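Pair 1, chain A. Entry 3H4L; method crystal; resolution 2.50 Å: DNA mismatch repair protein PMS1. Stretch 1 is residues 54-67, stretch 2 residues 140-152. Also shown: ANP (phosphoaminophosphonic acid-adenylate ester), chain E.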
# COMPACT_ATOMS: atom_id res chain seq x y z
N LEU A 54 -12.27 1.02 -5.87
CA LEU A 54 -13.72 1.11 -5.72
C LEU A 54 -14.18 2.56 -5.77
O LEU A 54 -15.20 2.87 -6.37
CB LEU A 54 -14.15 0.50 -4.39
CG LEU A 54 -13.83 -0.99 -4.28
CD1 LEU A 54 -13.94 -1.45 -2.85
CD2 LEU A 54 -14.76 -1.77 -5.20
N GLU A 55 -13.41 3.45 -5.14
CA GLU A 55 -13.73 4.87 -5.11
C GLU A 55 -13.15 5.59 -6.31
O GLU A 55 -13.85 6.33 -7.01
CB GLU A 55 -13.19 5.48 -3.81
CG GLU A 55 -13.37 6.98 -3.66
CD GLU A 55 -14.82 7.40 -3.56
OE1 GLU A 55 -15.71 6.52 -3.45
OE2 GLU A 55 -15.09 8.63 -3.57
N SER A 56 -11.87 5.37 -6.58
CA SER A 56 -11.25 6.04 -7.72
C SER A 56 -9.80 5.67 -7.97
O SER A 56 -9.14 5.04 -7.13
CB SER A 56 -11.32 7.55 -7.51
OG SER A 56 -10.70 7.91 -6.28
N ILE A 57 -9.31 6.08 -9.13
CA ILE A 57 -7.93 5.85 -9.48
C ILE A 57 -7.43 7.11 -10.11
O ILE A 57 -8.10 7.67 -10.96
CB ILE A 57 -7.73 4.68 -10.46
CG1 ILE A 57 -6.28 4.74 -10.96
CG2 ILE A 57 -8.74 4.73 -11.56
CD1 ILE A 57 -5.90 3.63 -11.87
N GLU A 58 -6.25 7.55 -9.71
CA GLU A 58 -5.68 8.76 -10.25
C GLU A 58 -4.29 8.51 -10.84
O GLU A 58 -3.44 7.88 -10.22
CB GLU A 58 -5.63 9.84 -9.16
CG GLU A 58 -4.83 11.09 -9.55
CD GLU A 58 -4.81 12.16 -8.46
OE1 GLU A 58 -3.88 13.00 -8.49
OE2 GLU A 58 -5.71 12.19 -7.60
N CYS A 59 -4.07 9.01 -12.04
CA CYS A 59 -2.77 8.83 -12.66
C CYS A 59 -2.14 10.20 -12.94
O CYS A 59 -2.71 11.01 -13.68
CB CYS A 59 -2.91 8.03 -13.96
SG CYS A 59 -1.33 7.59 -14.67
N SER A 60 -0.98 10.43 -12.32
CA SER A 60 -0.26 11.70 -12.46
C SER A 60 1.11 11.53 -13.09
O SER A 60 1.90 10.69 -12.66
CB SER A 60 -0.08 12.39 -11.11
OG SER A 60 -1.19 13.19 -10.79
N ASP A 61 1.39 12.34 -14.10
CA ASP A 61 2.67 12.28 -14.77
C ASP A 61 3.20 13.69 -15.02
O ASP A 61 2.48 14.68 -14.87
CB ASP A 61 2.54 11.54 -16.10
CG ASP A 61 1.65 12.27 -17.09
OD1 ASP A 61 1.89 13.48 -17.33
OD2 ASP A 61 0.72 11.64 -17.63
N ASN A 62 4.47 13.77 -15.40
CA ASN A 62 5.09 15.05 -15.70
C ASN A 62 5.36 15.11 -17.21
O ASN A 62 6.34 15.70 -17.66
CB ASN A 62 6.38 15.21 -14.90
CG ASN A 62 7.35 14.05 -15.11
OD1 ASN A 62 7.05 13.10 -15.84
ND2 ASN A 62 8.51 14.13 -14.46
N GLY A 63 4.47 14.50 -17.99
CA GLY A 63 4.63 14.49 -19.43
C GLY A 63 4.36 15.83 -20.10
O GLY A 63 4.23 16.86 -19.44
N ASP A 64 4.25 15.78 -21.42
CA ASP A 64 4.02 16.97 -22.23
C ASP A 64 2.68 17.66 -22.01
O ASP A 64 2.50 18.79 -22.44
CB ASP A 64 4.17 16.60 -23.71
CG ASP A 64 5.53 16.03 -24.03
OD1 ASP A 64 5.71 15.46 -25.12
OD2 ASP A 64 6.44 16.16 -23.18
N GLY A 65 1.74 16.99 -21.34
CA GLY A 65 0.45 17.62 -21.10
C GLY A 65 -0.43 17.63 -22.34
O GLY A 65 -0.00 17.20 -23.41
N ILE A 66 -1.65 18.13 -22.21
CA ILE A 66 -2.60 18.16 -23.32
C ILE A 66 -2.75 19.55 -23.93
O ILE A 66 -2.97 20.52 -23.21
CB ILE A 66 -4.01 17.69 -22.87
CG1 ILE A 66 -3.91 16.33 -22.19
CG2 ILE A 66 -4.96 17.65 -24.06
CD1 ILE A 66 -5.14 15.98 -21.36
N ASP A 67 -2.67 19.65 -25.25
CA ASP A 67 -2.83 20.93 -25.91
C ASP A 67 -4.24 21.48 -25.66
O ASP A 67 -5.23 20.80 -25.92
CB ASP A 67 -2.58 20.79 -27.40
CG ASP A 67 -2.66 22.12 -28.15
OD1 ASP A 67 -1.92 22.26 -29.15
OD2 ASP A 67 -3.46 23.00 -27.77
N SER A 140 -3.52 25.51 -11.11
CA SER A 140 -2.09 25.48 -11.40
C SER A 140 -1.57 24.09 -11.14
O SER A 140 -2.17 23.31 -10.39
CB SER A 140 -1.33 26.44 -10.48
OG SER A 140 -1.22 25.90 -9.17
N ARG A 141 -0.44 23.78 -11.76
CA ARG A 141 0.23 22.50 -11.57
C ARG A 141 1.47 22.45 -12.43
O ARG A 141 1.52 23.10 -13.48
CB ARG A 141 -0.69 21.31 -11.88
CG ARG A 141 -1.08 21.09 -13.33
CD ARG A 141 -1.30 19.59 -13.56
NE ARG A 141 -0.05 18.90 -13.86
CZ ARG A 141 0.21 17.61 -13.59
NH1 ARG A 141 -0.70 16.85 -13.01
NH2 ARG A 141 1.38 17.09 -13.93
N ASN A 142 2.48 21.71 -11.98
CA ASN A 142 3.71 21.59 -12.74
C ASN A 142 3.40 20.91 -14.07
O ASN A 142 2.27 20.43 -14.28
CB ASN A 142 4.75 20.77 -11.97
CG ASN A 142 4.98 21.30 -10.56
OD1 ASN A 142 4.98 22.51 -10.33
ND2 ASN A 142 5.20 20.39 -9.61
N LYS A 143 4.38 20.88 -14.97
CA LYS A 143 4.19 20.27 -16.28
C LYS A 143 3.61 18.86 -16.12
O LYS A 143 3.98 18.13 -15.20
CB LYS A 143 5.52 20.19 -17.03
CG LYS A 143 5.38 19.84 -18.51
CD LYS A 143 6.74 19.54 -19.14
CE LYS A 143 7.40 18.32 -18.48
NZ LYS A 143 8.68 17.90 -19.13
N GLY A 144 2.71 18.48 -17.01
CA GLY A 144 2.14 17.15 -16.92
C GLY A 144 0.63 17.09 -16.93
O GLY A 144 -0.06 18.08 -17.20
N THR A 145 0.11 15.91 -16.62
CA THR A 145 -1.32 15.71 -16.61
C THR A 145 -1.74 14.78 -15.49
O THR A 145 -0.97 13.89 -15.08
CB THR A 145 -1.76 15.10 -17.95
OG1 THR A 145 -1.34 15.97 -19.02
CG2 THR A 145 -3.27 14.94 -18.01
N THR A 146 -2.95 14.99 -14.98
CA THR A 146 -3.52 14.17 -13.92
C THR A 146 -4.90 13.70 -14.40
O THR A 146 -5.79 14.51 -14.66
CB THR A 146 -3.73 14.97 -12.61
OG1 THR A 146 -2.47 15.42 -12.11
CG2 THR A 146 -4.38 14.11 -11.57
N VAL A 147 -5.07 12.39 -14.54
CA VAL A 147 -6.35 11.84 -14.96
C VAL A 147 -6.98 11.12 -13.77
O VAL A 147 -6.35 10.27 -13.12
CB VAL A 147 -6.20 10.86 -16.15
CG1 VAL A 147 -7.57 10.45 -16.68
CG2 VAL A 147 -5.40 11.52 -17.26
N LEU A 148 -8.23 11.47 -13.48
CA LEU A 148 -8.92 10.85 -12.37
C LEU A 148 -10.17 10.12 -12.83
O LEU A 148 -11.09 10.73 -13.38
CB LEU A 148 -9.31 11.92 -11.34
CG LEU A 148 -10.04 11.38 -10.11
CD1 LEU A 148 -9.04 10.58 -9.27
CD2 LEU A 148 -10.63 12.53 -9.29
N VAL A 149 -10.20 8.81 -12.62
CA VAL A 149 -11.36 7.98 -12.97
C VAL A 149 -12.02 7.63 -11.65
O VAL A 149 -11.41 6.97 -10.81
CB VAL A 149 -10.93 6.67 -13.68
CG1 VAL A 149 -12.13 5.71 -13.78
CG2 VAL A 149 -10.36 6.98 -15.07
N SER A 150 -13.26 8.06 -11.45
CA SER A 150 -13.94 7.76 -10.20
C SER A 150 -15.30 7.14 -10.46
O SER A 150 -15.85 7.28 -11.55
CB SER A 150 -14.13 9.03 -9.39
OG SER A 150 -15.22 9.78 -9.90
N GLN A 151 -15.83 6.44 -9.45
CA GLN A 151 -17.13 5.80 -9.57
C GLN A 151 -17.16 4.89 -10.80
O GLN A 151 -18.08 4.94 -11.63
CB GLN A 151 -18.22 6.86 -9.66
CG GLN A 151 -18.54 7.51 -8.31
CD GLN A 151 -19.51 8.68 -8.42
OE1 GLN A 151 -20.21 8.84 -9.42
NE2 GLN A 151 -19.57 9.50 -7.37
N LEU A 152 -16.14 4.04 -10.91
CA LEU A 152 -16.03 3.14 -12.03
C LEU A 152 -17.21 2.17 -12.13
O LEU A 152 -17.64 1.58 -11.14
CB LEU A 152 -14.71 2.37 -11.95
CG LEU A 152 -14.34 1.46 -13.12
CD1 LEU A 152 -14.23 2.26 -14.42
CD2 LEU A 152 -13.03 0.78 -12.79
PG ANP E . -4.25 4.43 -27.71
O1G ANP E . -4.70 4.51 -26.32
O2G ANP E . -2.81 4.34 -27.83
O3G ANP E . -4.89 3.33 -28.53
PB ANP E . -4.67 7.26 -27.71
O1B ANP E . -4.65 8.29 -28.78
O2B ANP E . -3.66 7.38 -26.68
N3B ANP E . -4.69 5.82 -28.41
PA ANP E . -6.60 7.60 -25.56
O1A ANP E . -5.83 6.72 -24.71
O2A ANP E . -8.09 7.64 -25.44
O3A ANP E . -6.12 7.37 -27.07
O5' ANP E . -6.29 9.12 -25.22
C5' ANP E . -6.10 9.95 -26.30
C4' ANP E . -5.75 11.38 -26.33
O4' ANP E . -5.84 11.96 -25.01
C3' ANP E . -4.31 11.22 -26.67
O3' ANP E . -4.15 11.05 -28.08
C2' ANP E . -3.69 12.42 -26.03
O2' ANP E . -3.71 13.46 -26.99
C1' ANP E . -4.61 12.62 -24.78
N9 ANP E . -4.14 12.09 -23.46
C8 ANP E . -4.63 11.08 -22.65
N7 ANP E . -3.99 10.86 -21.54
C5 ANP E . -2.98 11.80 -21.59
C6 ANP E . -1.88 12.15 -20.72
N6 ANP E . -1.68 11.52 -19.57
N1 ANP E . -1.00 13.18 -21.06
C2 ANP E . -1.17 13.86 -22.25
N3 ANP E . -2.17 13.61 -23.14
C4 ANP E . -3.03 12.57 -22.77
O HOH W 1 1.29 14.58 -19.71

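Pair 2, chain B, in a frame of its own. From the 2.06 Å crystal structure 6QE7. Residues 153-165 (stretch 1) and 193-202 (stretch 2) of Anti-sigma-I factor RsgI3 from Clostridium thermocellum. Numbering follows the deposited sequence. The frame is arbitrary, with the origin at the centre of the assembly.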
# COMPACT_ATOMS: atom_id res chain seq x y z
N GLY B 153 5.08 -11.86 3.21
CA GLY B 153 4.59 -12.73 4.29
C GLY B 153 3.72 -11.98 5.24
O GLY B 153 3.37 -10.81 4.99
N LEU B 154 3.35 -12.64 6.30
CA LEU B 154 2.46 -12.09 7.31
C LEU B 154 3.07 -12.25 8.70
O LEU B 154 3.83 -13.25 8.94
CB LEU B 154 1.11 -12.79 7.17
CG LEU B 154 0.36 -12.54 5.88
CD1 LEU B 154 -0.84 -13.44 5.84
CD2 LEU B 154 -0.08 -11.06 5.74
N SER B 155 2.78 -11.29 9.58
CA SER B 155 3.16 -11.38 11.03
C SER B 155 2.25 -12.37 11.72
O SER B 155 1.06 -12.08 11.81
CB SER B 155 3.09 -10.07 11.72
OG SER B 155 3.82 -9.16 10.95
N ALA B 156 2.86 -13.44 12.23
CA ALA B 156 2.20 -14.58 12.88
C ALA B 156 2.51 -14.48 14.36
O ALA B 156 3.68 -14.26 14.72
CB ALA B 156 2.70 -15.88 12.29
N GLU B 157 1.46 -14.54 15.16
CA GLU B 157 1.55 -14.85 16.60
C GLU B 157 1.11 -16.30 16.81
O GLU B 157 -0.06 -16.65 16.46
CB GLU B 157 0.75 -13.82 17.36
CG GLU B 157 0.95 -12.38 16.89
CD GLU B 157 -0.18 -11.47 17.38
OE1 GLU B 157 -1.28 -11.52 16.81
OE2 GLU B 157 0.00 -10.80 18.41
N TYR B 158 1.99 -17.10 17.43
CA TYR B 158 1.69 -18.51 17.82
C TYR B 158 1.32 -18.60 19.29
O TYR B 158 2.04 -18.07 20.12
CB TYR B 158 2.85 -19.42 17.48
CG TYR B 158 2.96 -19.61 16.01
CD1 TYR B 158 3.36 -18.59 15.18
CD2 TYR B 158 2.64 -20.81 15.43
CE1 TYR B 158 3.50 -18.79 13.81
CE2 TYR B 158 2.72 -21.01 14.07
CZ TYR B 158 3.11 -19.98 13.24
OH TYR B 158 3.15 -20.16 11.87
N TYR B 159 0.20 -19.25 19.59
CA TYR B 159 -0.31 -19.39 20.96
C TYR B 159 -0.25 -20.84 21.43
O TYR B 159 -0.48 -21.77 20.63
CB TYR B 159 -1.74 -18.85 21.06
CG TYR B 159 -1.80 -17.37 20.83
CD1 TYR B 159 -1.88 -16.88 19.54
CD2 TYR B 159 -1.67 -16.48 21.87
CE1 TYR B 159 -1.94 -15.52 19.29
CE2 TYR B 159 -1.77 -15.11 21.65
CZ TYR B 159 -1.87 -14.65 20.34
OH TYR B 159 -1.94 -13.34 20.02
N GLY B 160 -0.05 -21.00 22.75
CA GLY B 160 -0.00 -22.31 23.44
C GLY B 160 -1.34 -22.74 23.98
O GLY B 160 -1.38 -23.58 24.88
N ASP B 161 -2.43 -22.34 23.35
CA ASP B 161 -3.78 -22.87 23.68
C ASP B 161 -4.67 -22.71 22.44
O ASP B 161 -4.22 -22.10 21.47
CB ASP B 161 -4.29 -22.07 24.87
CG ASP B 161 -4.29 -20.56 24.58
OD1 ASP B 161 -5.00 -20.14 23.64
OD2 ASP B 161 -3.54 -19.82 25.27
N ALA B 162 -5.93 -23.12 22.49
CA ALA B 162 -6.79 -23.06 21.28
C ALA B 162 -7.57 -21.75 21.24
O ALA B 162 -8.40 -21.69 20.35
CB ALA B 162 -7.77 -24.18 21.23
N GLU B 163 -7.30 -20.79 22.14
CA GLU B 163 -8.19 -19.63 22.41
C GLU B 163 -7.42 -18.33 22.21
O GLU B 163 -7.91 -17.31 22.65
CB GLU B 163 -8.79 -19.76 23.82
CG GLU B 163 -9.97 -20.74 23.88
CD GLU B 163 -10.92 -20.75 25.09
OE1 GLU B 163 -10.64 -20.05 26.11
OE2 GLU B 163 -11.96 -21.46 25.00
N LEU B 164 -6.29 -18.38 21.51
CA LEU B 164 -5.44 -17.20 21.19
C LEU B 164 -5.12 -16.46 22.50
O LEU B 164 -4.92 -15.19 22.46
CB LEU B 164 -6.14 -16.33 20.15
CG LEU B 164 -6.46 -17.06 18.83
CD1 LEU B 164 -7.46 -16.29 17.98
CD2 LEU B 164 -5.20 -17.33 18.04
N LYS B 165 -4.91 -17.20 23.60
CA LYS B 165 -4.60 -16.55 24.91
C LYS B 165 -3.10 -16.51 25.20
O LYS B 165 -2.55 -15.43 25.35
CB LYS B 165 -5.40 -17.21 26.04
CG LYS B 165 -6.86 -16.77 26.15
CD LYS B 165 -7.54 -17.21 27.45
CE LYS B 165 -9.02 -17.36 27.20
NZ LYS B 165 -9.80 -17.61 28.43
N LYS B 193 -3.31 -28.68 21.43
CA LYS B 193 -4.21 -27.51 21.31
C LYS B 193 -3.25 -26.33 21.18
O LYS B 193 -2.43 -26.09 22.12
CB LYS B 193 -5.22 -27.39 22.47
CG LYS B 193 -6.55 -28.12 22.28
CD LYS B 193 -7.44 -28.30 23.56
CE LYS B 193 -8.22 -29.61 23.53
NZ LYS B 193 -9.45 -29.64 24.37
N PHE B 194 -3.32 -25.63 20.06
CA PHE B 194 -2.57 -24.38 19.83
C PHE B 194 -3.40 -23.56 18.82
O PHE B 194 -4.42 -24.04 18.26
CB PHE B 194 -1.13 -24.69 19.40
CG PHE B 194 -0.99 -25.07 17.94
CD1 PHE B 194 -1.13 -26.38 17.53
CD2 PHE B 194 -0.84 -24.09 16.97
CE1 PHE B 194 -1.05 -26.71 16.19
CE2 PHE B 194 -0.75 -24.42 15.63
CZ PHE B 194 -0.84 -25.74 15.25
N SER B 195 -3.00 -22.32 18.60
CA SER B 195 -3.76 -21.42 17.69
C SER B 195 -2.76 -20.40 17.12
O SER B 195 -1.63 -20.24 17.71
CB SER B 195 -4.94 -20.81 18.51
OG SER B 195 -4.44 -20.15 19.68
N VAL B 196 -3.12 -19.74 16.03
CA VAL B 196 -2.22 -18.79 15.30
C VAL B 196 -3.06 -17.61 14.81
O VAL B 196 -4.21 -17.84 14.44
CB VAL B 196 -1.54 -19.47 14.10
CG1 VAL B 196 -0.34 -18.69 13.62
CG2 VAL B 196 -1.15 -20.90 14.43
N ARG B 197 -2.49 -16.42 14.86
CA ARG B 197 -3.04 -15.20 14.21
C ARG B 197 -1.99 -14.65 13.24
O ARG B 197 -0.88 -14.45 13.66
CB ARG B 197 -3.42 -14.09 15.20
CG ARG B 197 -3.84 -12.82 14.47
CD ARG B 197 -4.32 -11.69 15.35
NE ARG B 197 -5.33 -12.13 16.31
CZ ARG B 197 -5.07 -12.35 17.58
NH1 ARG B 197 -3.85 -12.18 18.06
NH2 ARG B 197 -6.05 -12.68 18.39
N TRP B 198 -2.34 -14.57 11.96
CA TRP B 198 -1.62 -13.87 10.88
C TRP B 198 -2.33 -12.54 10.65
O TRP B 198 -3.55 -12.53 10.49
CB TRP B 198 -1.64 -14.70 9.61
CG TRP B 198 -0.89 -16.00 9.70
CD1 TRP B 198 0.44 -16.20 9.46
CD2 TRP B 198 -1.46 -17.31 9.94
NE1 TRP B 198 0.76 -17.53 9.62
CE2 TRP B 198 -0.39 -18.23 9.91
CE3 TRP B 198 -2.74 -17.78 10.24
CZ2 TRP B 198 -0.59 -19.60 10.15
CZ3 TRP B 198 -2.93 -19.12 10.50
CH2 TRP B 198 -1.87 -20.02 10.41
N VAL B 199 -1.56 -11.47 10.70
CA VAL B 199 -2.02 -10.11 10.34
C VAL B 199 -1.09 -9.54 9.28
O VAL B 199 0.12 -9.76 9.40
CB VAL B 199 -2.02 -9.20 11.58
CG1 VAL B 199 -2.46 -7.77 11.20
CG2 VAL B 199 -2.97 -9.78 12.61
N GLY B 200 -1.65 -8.72 8.39
CA GLY B 200 -0.88 -7.86 7.50
C GLY B 200 -1.74 -7.25 6.42
O GLY B 200 -2.83 -6.77 6.72
N LYS B 201 -1.18 -7.26 5.22
CA LYS B 201 -1.73 -6.65 4.03
C LYS B 201 -1.61 -7.66 2.91
O LYS B 201 -0.62 -8.43 2.89
CB LYS B 201 -0.99 -5.38 3.54
CG LYS B 201 -0.71 -4.29 4.55
CD LYS B 201 -1.92 -3.50 4.91
CE LYS B 201 -1.66 -2.36 5.87
NZ LYS B 201 -2.79 -1.40 5.79
N ILE B 202 -2.60 -7.57 2.03
CA ILE B 202 -2.75 -8.32 0.76
C ILE B 202 -3.09 -7.36 -0.40
O ILE B 202 -3.69 -6.30 -0.11
CB ILE B 202 -3.78 -9.42 0.98
CG1 ILE B 202 -3.70 -10.45 -0.13
CG2 ILE B 202 -5.20 -8.92 1.23
CD1 ILE B 202 -4.59 -11.63 0.09
O HOH W 2 -2.00 -26.40 24.89
O HOH W 3 -5.34 -13.14 21.12

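The sharpest difference lies at the matched positions Asp A61 and Tyr B159. In pair 1 Asp A61 binds a ligand. Asp A61 OD2 accepts a hydrogen bond from ANP N6 at 3.1 Å. Its other oxygen, OD1, accepts from Thr A145 N at 3.1 Å and from Gly A63 N at 2.9 Å. In pair 2 the tyrosine instead joins a side-chain cluster on its own sheet face. Arg B197 NH1 donates to Tyr B159 OH at 3.0 Å and forms a salt bridge with Glu B157 OE1 at 2.9 Å.

The backbone beneath is the same. Each pair is two antiparallel strands, with axes 4.7 Å apart at closest approach in pair 1 and 4.6 Å in pair 2. Fourteen central residues superpose with an RMSD of 0.8 Å. Cys A59 matches Glu B157, and Val A147 matches Arg B197. Both are hydrogen-bonded pairs: Cys A59 N to Val A147 O is 2.8 Å, and so is Glu B157 N to Arg B197 O. The return bonds, Val A147 N to Cys A59 O and Arg B197 N to Glu B157 O, are both 2.9 Å. Thus one backbone site carries a buried Cys-Val pair in pair 1 and a charged pair in pair 2.

On one face Glu A58, Ser A60, Thr A146 and Leu A148 are partly exposed. Ser A60 OG and Thr A146 OG1 share a hydrogen bond of 2.9 Å. Leu A148 CD1 lies 3.5 Å from Glu A58 CB. The matched residues in pair 2, Ala B156, Tyr B158, Val B196 and Trp B198, are buried. Here Val B196 CG1 sits over the Tyr B158 ring face, 3.7 Å from its centroid. The small Ala B156 packs its CB 3.6 Å from Trp B198 CD1. A polar link is thus replaced by aromatic packing.

Thr A145 matches Ser B195, and both hydroxyls tie in the neighbouring loop. Thr A145 OG1 donates to a water at 3.1 Å. That water donates to Asp A61 OD1 at 2.7 Å and accepts from Gly A65 N at 2.9 Å. Ser B195 OG works directly: it donates to Asp B161 O at 2.7 Å and accepts from Leu B164 N at 3.1 Å.

Gly A144 matches Phe B194. A CB on Gly A144 would clash with Asp A61 O, at 2.0 Å. Phe B194 has different backbone angles, and its CB lies 3.2 Å from Tyr B159 O.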